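Local coordinates for N-(5'-phosphoribosyl)anthranilate isomerase (Pyrococcus furiosus, PDB 4AAJ), which catalyses the isomerisation of N-(5-phospho-beta-D-ribosyl)anthranilate to 1-(2-carboxyphenylamino)-1-deoxy-D-ribulose 5-phosphate, the third of five steps from chorismate to L-tryptophan, at residues 199-204 / 217-222; 32-37 / 66-71; 76-79 / 83-86. One frame throughout, in Å; residues are numbered along the deposited sequence.

How the contacts relate
All three contacts join pieces of one eight-stranded TIM barrel. Contact 1 packs the last helix on the last barrel strand, 198-201, contact 2 joins helix 31-38 to the chain that leads from helix 58-67 into strand 72-76, and contact 3 takes up the chain where that strand ends. Centres of contacts 1 and 2 lie about 15 Å apart, their nearest atoms about 6 Å; the centre of contact 3 is about 27 Å from that of contact 1, across the chain's centre, and about 22 Å from that of contact 2. Contact 1 carries a sulfate at the end of its strand, consistent with the substrate's phosphate site, whereas the sulfate of contact 2 sits at a helix start.

Contact 1 of 3, residues 199-204 / 217-222; sequences VDVSSG and EEFVRR. With SO4 (sulfate ion), chain B.
Val201 and Val199 of the last strand of the TIM barrel meet Phe219 of the closing helix, 213-225, in a buried apolar contact between the barrel wall and its outer layer. Strand and helix are held well apart, the nearest CA atoms, of Val199 and Val220, being 9.4 Å from each other, and the phenyl ring bridges that gap. Its CG stands opposite the backbone N about the first torsion (chi1 -175°), which carries the ring outward from the helix to the strand. Val201 CG1 lies over one face, 3.6 Å from the centroid of the Phe219 ring and 18° off its normal, a CH-pi contact offset toward the rim. Val199 instead comes to the ring edge, CG2 lying 3.8 Å from Phe219 CE1. Val23 of the adjoining strand and Val187 of helix 187-194 also touch the ring. A leucine in place of Phe219 would probably lose the flat surface beneath Val201 CG1 and open a gap beside Val199 CG2.

The helix side turned from the strand is looser and polar. There Arg221 NH1 bonds Glu217 OE2 at 2.8 Å, on the syn side of the carboxylate, while Glu218 OE2 is 2.8 Å from Arg222 NH2 but far off the plane of that guanidinium, so only the charges pair.

Beyond the strand's C-terminal end the chain turns into a short 3-10 segment and binds a sulfate, probably from the crystallisation liquor and consistent with the phosphate site of phosphoribosyl isomerases. Ser203 N reaches sulfate O2 at 2.9 Å, and Gly181 N adds another amide to this grip. Ser202 N lies 2.9 Å from sulfate O3, the N-H of Ser202 pointing nearly straight at O3 (166°).

Contact 2 of 3, residues 32-37 / 66-71; sequences EELEIV and ENSAIP. With SO4 (sulfate ion), chain D.
The outer helical layer of the TIM barrel is joined here, Leu34 of helix 31-38 meeting Ser68 in the turn that leads from helix 58-67 into strand 72-76. Leu34 brings both branches to the serine: CD1 lies 3.3 Å from Ser68 OG, and CD2 lies 3.9 Å from Ser68 CB. CG of Leu34 is opposite its backbone N (chi1 174°), which sends the branched end across toward the turn. Asn67 meets Leu34 at its backbone, C lying 4.0 Å from Leu34 CD2. One helical turn further on the packing is thinner, with Val37 CG2 4.4 Å from Ile70 CD1.

Within the turn Ser68 OG donates to Ile70 O at 2.8 Å, and Glu38, at the end of helix 31-38, accepts Ala69 N from outside it. At the other end of the helix segment Glu32 N holds a sulfate, probably from the crystallisation liquor, its O3 2.7 Å away, helped by Leu31 N and Lys60 NZ.

Leu34 and Val37 thus meet the turn by apolar packing, against a serine that spends its hydroxyl proton on its own turn and probably helps hold its shape; the helix's polar tie comes one residue beyond the segment, at Glu38.

Contact 3 of 3, residues 76-79 / 83-86; sequences STMV and EWAM
Trp84 NE1 donates to Met78 O at 2.9 Å (N-H...O angle 144°); the indole nitrogen stands above the carbonyl plane, 64° out of it. The same oxygen takes a hydrogen bond from Ser100 OG. Beside it Val79 N donates to Glu83 OE2 at 3.3 Å, meeting the carboxylate from above its plane, and this oxygen accepts Gly80 N as well, so one oxygen serves two successive amides. Glu83 CG sits between the backbone N and the carbonyl carbon (chi1 53°), and the extended chain brings the carboxylate back to the loop.

The loop joins strand 72-76 of the TIM barrel to helix 81-91 and begins with an ST turn, in which Ser76 OG accepts Met78 N at 3.1 Å; that hydroxyl is further bonded to Val48 O.

Around these bonds the packing is close. Met78, bent at its last torsion, lays CE over one face of the indole, 3.8 Å from the centroid of the Trp84 six-membered ring, and its SD stands farther above the five-membered ring in a Met-aromatic contact. Ser76 CB touches Trp84 CH2 at 3.6 Å. Met78 CG passes 3.6 Å from Glu83 CD, and Leu110 and Ile96 also touch the tryptophan.

Contact 1 of 3, residues 199-204 / 217-222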
loop_
_atom_site.group_PDB
_atom_site.type_symbol
_atom_site.label_atom_id
_atom_site.label_comp_id
_atom_site.label_asym_id
_atom_site.label_seq_id
_atom_site.Cartn_x
_atom_site.Cartn_y
_atom_site.Cartn_z
ATOM N N VAL A 199 -4.905 -5.668 -4.091
ATOM C CA VAL A 199 -5.675 -4.952 -3.079
ATOM C C VAL A 199 -4.838 -4.792 -1.820
ATOM O O VAL A 199 -3.932 -5.588 -1.565
ATOM C CB VAL A 199 -7.010 -5.649 -2.716
ATOM C CG1 VAL A 199 -8.015 -5.523 -3.854
ATOM C CG2 VAL A 199 -6.800 -7.110 -2.326
ATOM N N ASP A 200 -5.164 -3.767 -1.044
ATOM C CA ASP A 200 -4.464 -3.444 0.182
ATOM C C ASP A 200 -5.501 -3.210 1.269
ATOM O O ASP A 200 -6.476 -2.492 1.058
ATOM C CB ASP A 200 -3.626 -2.187 -0.057
ATOM C CG ASP A 200 -2.851 -1.747 1.158
ATOM O OD1 ASP A 200 -1.830 -2.373 1.467
ATOM O OD2 ASP A 200 -3.249 -0.745 1.785
ATOM N N VAL A 201 -5.292 -3.811 2.437
ATOM C CA VAL A 201 -6.224 -3.654 3.558
ATOM C C VAL A 201 -5.475 -3.511 4.887
ATOM O O VAL A 201 -4.384 -4.069 5.051
ATOM C CB VAL A 201 -7.227 -4.839 3.609
ATOM C CG1 VAL A 201 -6.501 -6.169 3.701
ATOM C CG2 VAL A 201 -8.220 -4.688 4.757
ATOM N N SER A 202 -6.052 -2.742 5.814
ATOM C CA SER A 202 -5.510 -2.610 7.160
ATOM C C SER A 202 -6.603 -2.867 8.212
ATOM O O SER A 202 -6.655 -3.954 8.789
ATOM C CB SER A 202 -4.846 -1.244 7.364
ATOM O OG SER A 202 -4.160 -1.185 8.603
ATOM N N SER A 203 -7.463 -1.869 8.444
ATOM C CA SER A 203 -8.543 -1.939 9.443
ATOM C C SER A 203 -9.553 -3.048 9.197
ATOM O O SER A 203 -10.098 -3.622 10.149
ATOM C CB SER A 203 -9.294 -0.606 9.514
ATOM O OG SER A 203 -8.426 0.422 9.943
ATOM N N GLY A 204 -9.803 -3.340 7.923
ATOM C CA GLY A 204 -10.782 -4.347 7.519
ATOM C C GLY A 204 -10.515 -5.759 8.006
ATOM O O GLY A 204 -11.438 -6.577 8.078
ATOM N N GLU A 217 -7.110 -14.484 6.879
ATOM C CA GLU A 217 -7.259 -15.680 6.043
ATOM C C GLU A 217 -8.472 -15.589 5.112
ATOM O O GLU A 217 -8.381 -15.934 3.933
ATOM C CB GLU A 217 -7.331 -16.938 6.924
ATOM C CG GLU A 217 -7.354 -18.264 6.171
ATOM C CD GLU A 217 -8.740 -18.648 5.675
ATOM O OE1 GLU A 217 -9.737 -18.382 6.390
ATOM O OE2 GLU A 217 -8.835 -19.222 4.568
ATOM N N GLU A 218 -9.598 -15.122 5.651
ATOM C CA GLU A 218 -10.835 -14.950 4.889
ATOM C C GLU A 218 -10.691 -13.894 3.792
ATOM O O GLU A 218 -11.056 -14.137 2.638
ATOM C CB GLU A 218 -11.979 -14.571 5.829
ATOM C CG GLU A 218 -13.362 -14.608 5.198
ATOM C CD GLU A 218 -14.416 -13.943 6.066
ATOM O OE1 GLU A 218 -14.119 -13.617 7.236
ATOM O OE2 GLU A 218 -15.548 -13.743 5.573
ATOM N N PHE A 219 -10.157 -12.728 4.158
ATOM C CA PHE A 219 -9.954 -11.650 3.194
ATOM C C PHE A 219 -9.089 -12.103 2.024
ATOM O O PHE A 219 -9.451 -11.901 0.865
ATOM C CB PHE A 219 -9.321 -10.419 3.856
ATOM C CG PHE A 219 -9.204 -9.231 2.934
ATOM C CD1 PHE A 219 -8.134 -9.118 2.047
ATOM C CD2 PHE A 219 -10.166 -8.228 2.950
ATOM C CE1 PHE A 219 -8.029 -8.029 1.192
ATOM C CE2 PHE A 219 -10.062 -7.137 2.099
ATOM C CZ PHE A 219 -8.991 -7.038 1.223
ATOM N N VAL A 220 -7.944 -12.703 2.335
ATOM C CA VAL A 220 -7.002 -13.133 1.307
ATOM C C VAL A 220 -7.656 -14.182 0.406
ATOM O O VAL A 220 -7.620 -14.056 -0.819
ATOM C CB VAL A 220 -5.673 -13.647 1.912
ATOM C CG1 VAL A 220 -4.743 -14.177 0.830
ATOM C CG2 VAL A 220 -4.973 -12.540 2.689
ATOM N N ARG A 221 -8.280 -15.189 1.023
ATOM C CA ARG A 221 -8.937 -16.274 0.285
ATOM C C ARG A 221 -9.980 -15.742 -0.697
ATOM O O ARG A 221 -9.953 -16.087 -1.881
ATOM C CB ARG A 221 -9.571 -17.282 1.254
ATOM C CG ARG A 221 -10.007 -18.593 0.611
ATOM C CD ARG A 221 -10.757 -19.493 1.590
ATOM N NE ARG A 221 -12.069 -18.950 1.956
ATOM C CZ ARG A 221 -12.420 -18.567 3.182
ATOM N NH1 ARG A 221 -11.567 -18.678 4.192
ATOM N NH2 ARG A 221 -13.635 -18.080 3.405
ATOM N N ARG A 222 -10.885 -14.898 -0.198
ATOM C CA ARG A 222 -11.943 -14.300 -1.014
ATOM C C ARG A 222 -11.382 -13.448 -2.152
ATOM O O ARG A 222 -11.874 -13.513 -3.286
ATOM C CB ARG A 222 -12.889 -13.456 -0.151
ATOM C CG ARG A 222 -13.781 -14.258 0.781
ATOM C CD ARG A 222 -14.855 -13.378 1.396
ATOM N NE ARG A 222 -15.675 -14.111 2.359
ATOM C CZ ARG A 222 -16.865 -13.709 2.800
ATOM N NH1 ARG A 222 -17.397 -12.571 2.369
ATOM N NH2 ARG A 222 -17.529 -14.451 3.676
HETATM S S SO4 B . -7.965 0.499 5.411
HETATM O O1 SO4 B . -6.789 1.067 4.722
HETATM O O2 SO4 B . -7.705 0.570 6.865
HETATM O O3 SO4 B . -8.183 -0.905 5.024
HETATM O O4 SO4 B . -9.160 1.287 5.038
#

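Contact 2 of 3, residues 32-37 / 66-71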
loop_
_atom_site.group_PDB
_atom_site.type_symbol
_atom_site.label_atom_id
_atom_site.label_comp_id
_atom_site.label_asym_id
_atom_site.label_seq_id
_atom_site.Cartn_x
_atom_site.Cartn_y
_atom_site.Cartn_z
ATOM N N GLU A 32 4.470 -10.689 15.994
ATOM C CA GLU A 32 3.304 -11.570 16.088
ATOM C C GLU A 32 2.352 -11.373 14.902
ATOM O O GLU A 32 1.911 -12.337 14.274
ATOM C CB GLU A 32 2.573 -11.355 17.427
ATOM C CG GLU A 32 1.493 -12.382 17.740
ATOM C CD GLU A 32 2.038 -13.759 18.112
ATOM O OE1 GLU A 32 3.272 -13.976 18.059
ATOM O OE2 GLU A 32 1.217 -14.637 18.461
ATOM N N GLU A 33 2.064 -10.112 14.585
ATOM C CA GLU A 33 1.220 -9.782 13.438
ATOM C C GLU A 33 1.898 -10.155 12.117
ATOM O O GLU A 33 1.234 -10.549 11.175
ATOM C CB GLU A 33 0.857 -8.299 13.460
ATOM C CG GLU A 33 -0.342 -7.978 14.341
ATOM C CD GLU A 33 -0.658 -6.495 14.372
ATOM O OE1 GLU A 33 0.269 -5.697 14.601
ATOM O OE2 GLU A 33 -1.835 -6.125 14.180
ATOM N N LEU A 34 3.224 -10.043 12.074
ATOM C CA LEU A 34 3.988 -10.484 10.904
ATOM C C LEU A 34 3.726 -11.965 10.612
ATOM O O LEU A 34 3.429 -12.334 9.484
ATOM C CB LEU A 34 5.486 -10.203 11.087
ATOM C CG LEU A 34 6.443 -10.738 10.006
ATOM C CD1 LEU A 34 6.171 -10.083 8.649
ATOM C CD2 LEU A 34 7.889 -10.527 10.409
ATOM N N GLU A 35 3.806 -12.800 11.645
ATOM C CA GLU A 35 3.583 -14.239 11.482
ATOM C C GLU A 35 2.202 -14.566 10.920
ATOM O O GLU A 35 2.070 -15.411 10.045
ATOM C CB GLU A 35 3.838 -14.963 12.804
ATOM C CG GLU A 35 5.322 -15.086 13.117
ATOM C CD GLU A 35 5.616 -15.428 14.566
ATOM O OE1 GLU A 35 4.664 -15.526 15.375
ATOM O OE2 GLU A 35 6.813 -15.593 14.893
ATOM N N ILE A 36 1.186 -13.876 11.424
ATOM C CA ILE A 36 -0.184 -13.999 10.938
ATOM C C ILE A 36 -0.305 -13.658 9.440
ATOM O O ILE A 36 -0.852 -14.451 8.666
ATOM C CB ILE A 36 -1.147 -13.127 11.786
ATOM C CG1 ILE A 36 -1.066 -13.527 13.271
ATOM C CG2 ILE A 36 -2.573 -13.245 11.278
ATOM C CD1 ILE A 36 -1.636 -12.501 14.236
ATOM N N VAL A 37 0.218 -12.496 9.035
ATOM C CA VAL A 37 0.100 -12.041 7.641
ATOM C C VAL A 37 0.996 -12.839 6.683
ATOM O O VAL A 37 0.610 -13.109 5.545
ATOM C CB VAL A 37 0.293 -10.498 7.484
ATOM C CG1 VAL A 37 -0.654 -9.745 8.407
ATOM C CG2 VAL A 37 1.728 -10.071 7.743
ATOM N N GLU A 66 13.652 -7.480 9.088
ATOM C CA GLU A 66 14.700 -8.498 9.098
ATOM C C GLU A 66 14.173 -9.928 9.248
ATOM O O GLU A 66 14.888 -10.883 8.900
ATOM C CB GLU A 66 15.742 -8.196 10.179
ATOM C CG GLU A 66 15.260 -8.524 11.584
ATOM C CD GLU A 66 16.202 -8.060 12.675
ATOM O OE1 GLU A 66 17.354 -7.680 12.363
ATOM O OE2 GLU A 66 15.769 -8.093 13.856
ATOM N N ASN A 67 12.960 -10.085 9.776
ATOM C CA ASN A 67 12.401 -11.412 10.055
ATOM C C ASN A 67 11.350 -11.888 9.053
ATOM O O ASN A 67 10.830 -13.003 9.156
ATOM C CB ASN A 67 11.817 -11.434 11.464
ATOM C CG ASN A 67 12.894 -11.445 12.520
ATOM O OD1 ASN A 67 13.052 -10.492 13.298
ATOM N ND2 ASN A 67 13.673 -12.512 12.534
ATOM N N SER A 68 11.025 -11.033 8.088
ATOM C CA SER A 68 9.910 -11.322 7.210
ATOM C C SER A 68 10.275 -12.167 5.982
ATOM O O SER A 68 11.295 -11.945 5.341
ATOM C CB SER A 68 9.254 -10.019 6.756
ATOM O OG SER A 68 8.111 -10.290 5.970
ATOM N N ALA A 69 9.397 -13.103 5.658
ATOM C CA ALA A 69 9.546 -13.922 4.454
ATOM C C ALA A 69 8.857 -13.271 3.248
ATOM O O ALA A 69 8.962 -13.768 2.123
ATOM C CB ALA A 69 8.990 -15.319 4.705
ATOM N N ILE A 70 8.156 -12.160 3.477
ATOM C CA ILE A 70 7.454 -11.442 2.393
ATOM C C ILE A 70 7.911 -9.973 2.358
ATOM O O ILE A 70 8.426 -9.466 3.344
ATOM C CB ILE A 70 5.904 -11.548 2.520
ATOM C CG1 ILE A 70 5.387 -10.904 3.827
ATOM C CG2 ILE A 70 5.439 -13.004 2.353
ATOM C CD1 ILE A 70 3.862 -10.870 3.949
ATOM N N PRO A 71 7.766 -9.290 1.209
ATOM C CA PRO A 71 8.130 -7.871 1.169
ATOM C C PRO A 71 7.419 -7.077 2.263
ATOM O O PRO A 71 6.207 -7.212 2.450
ATOM C CB PRO A 71 7.634 -7.435 -0.210
ATOM C CG PRO A 71 7.814 -8.676 -1.038
ATOM C CD PRO A 71 7.408 -9.803 -0.133
HETATM S S SO4 D . 6.241 -8.882 19.181
HETATM O O1 SO4 D . 7.084 -8.019 18.317
HETATM O O2 SO4 D . 7.122 -9.850 19.867
HETATM O O3 SO4 D . 5.237 -9.638 18.411
HETATM O O4 SO4 D . 5.551 -8.018 20.169
#

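Contact 3 of 3, residues 76-79 / 83-86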
loop_
_atom_site.group_PDB
_atom_site.type_symbol
_atom_site.label_atom_id
_atom_site.label_comp_id
_atom_site.label_asym_id
_atom_site.label_seq_id
_atom_site.Cartn_x
_atom_site.Cartn_y
_atom_site.Cartn_z
ATOM N N SER A 76 5.122 5.654 4.836
ATOM C CA SER A 76 5.237 6.925 5.545
ATOM C C SER A 76 4.656 8.098 4.757
ATOM O O SER A 76 4.551 8.052 3.520
ATOM C CB SER A 76 6.700 7.200 5.844
ATOM O OG SER A 76 6.857 8.321 6.718
ATOM N N THR A 77 4.304 9.151 5.495
ATOM C CA THR A 77 3.885 10.408 4.888
ATOM C C THR A 77 5.055 11.384 4.772
ATOM O O THR A 77 4.862 12.533 4.378
ATOM C CB THR A 77 2.755 11.049 5.717
ATOM O OG1 THR A 77 3.197 11.193 7.069
ATOM C CG2 THR A 77 1.505 10.176 5.693
ATOM N N MET A 78 6.264 10.939 5.099
ATOM C CA MET A 78 7.449 11.790 4.925
ATOM C C MET A 78 7.523 12.333 3.504
ATOM O O MET A 78 7.191 11.637 2.546
ATOM C CB MET A 78 8.726 11.013 5.205
ATOM C CG MET A 78 8.963 10.706 6.666
ATOM S SD MET A 78 10.488 9.784 6.871
ATOM C CE MET A 78 10.079 8.215 6.104
ATOM N N VAL A 79 7.967 13.583 3.398
ATOM C CA VAL A 79 8.089 14.285 2.129
ATOM C C VAL A 79 9.554 14.339 1.677
ATOM O O VAL A 79 9.854 14.200 0.492
ATOM C CB VAL A 79 7.558 15.737 2.249
ATOM C CG1 VAL A 79 7.749 16.491 0.935
ATOM C CG2 VAL A 79 6.093 15.757 2.669
ATOM N N GLU A 83 14.951 12.560 4.826
ATOM C CA GLU A 83 14.323 11.774 5.887
ATOM C C GLU A 83 13.982 10.362 5.399
ATOM O O GLU A 83 14.096 9.431 6.166
ATOM C CB GLU A 83 13.119 12.455 6.564
ATOM C CG GLU A 83 12.029 12.960 5.640
ATOM C CD GLU A 83 10.922 13.714 6.379
ATOM O OE1 GLU A 83 10.852 13.629 7.629
ATOM O OE2 GLU A 83 10.117 14.392 5.705
ATOM N N TRP A 84 13.577 10.227 4.141
ATOM C CA TRP A 84 13.421 8.900 3.516
ATOM C C TRP A 84 14.696 8.098 3.522
ATOM O O TRP A 84 14.705 6.943 3.960
ATOM C CB TRP A 84 12.866 9.026 2.104
ATOM C CG TRP A 84 11.367 9.005 2.089
ATOM C CD1 TRP A 84 10.498 10.055 1.800
ATOM C CD2 TRP A 84 10.510 7.865 2.402
ATOM N NE1 TRP A 84 9.191 9.650 1.899
ATOM C CE2 TRP A 84 9.129 8.336 2.260
ATOM C CE3 TRP A 84 10.741 6.528 2.754
ATOM C CZ2 TRP A 84 8.041 7.499 2.471
ATOM C CZ3 TRP A 84 9.631 5.699 2.961
ATOM C CH2 TRP A 84 8.318 6.171 2.828
ATOM N N ALA A 85 15.783 8.712 3.058
ATOM C CA ALA A 85 17.101 8.064 3.017
ATOM C C ALA A 85 17.472 7.538 4.394
ATOM O O ALA A 85 17.827 6.376 4.560
ATOM C CB ALA A 85 18.157 9.036 2.511
ATOM N N MET A 86 17.353 8.396 5.401
ATOM C CA MET A 86 17.692 8.001 6.752
ATOM C C MET A 86 16.793 6.900 7.298
ATOM O O MET A 86 17.266 6.015 7.990
ATOM C CB MET A 86 17.737 9.223 7.681
ATOM C CG MET A 86 18.864 10.204 7.353
ATOM S SD MET A 86 20.445 9.456 6.884
ATOM C CE MET A 86 20.985 8.703 8.423
#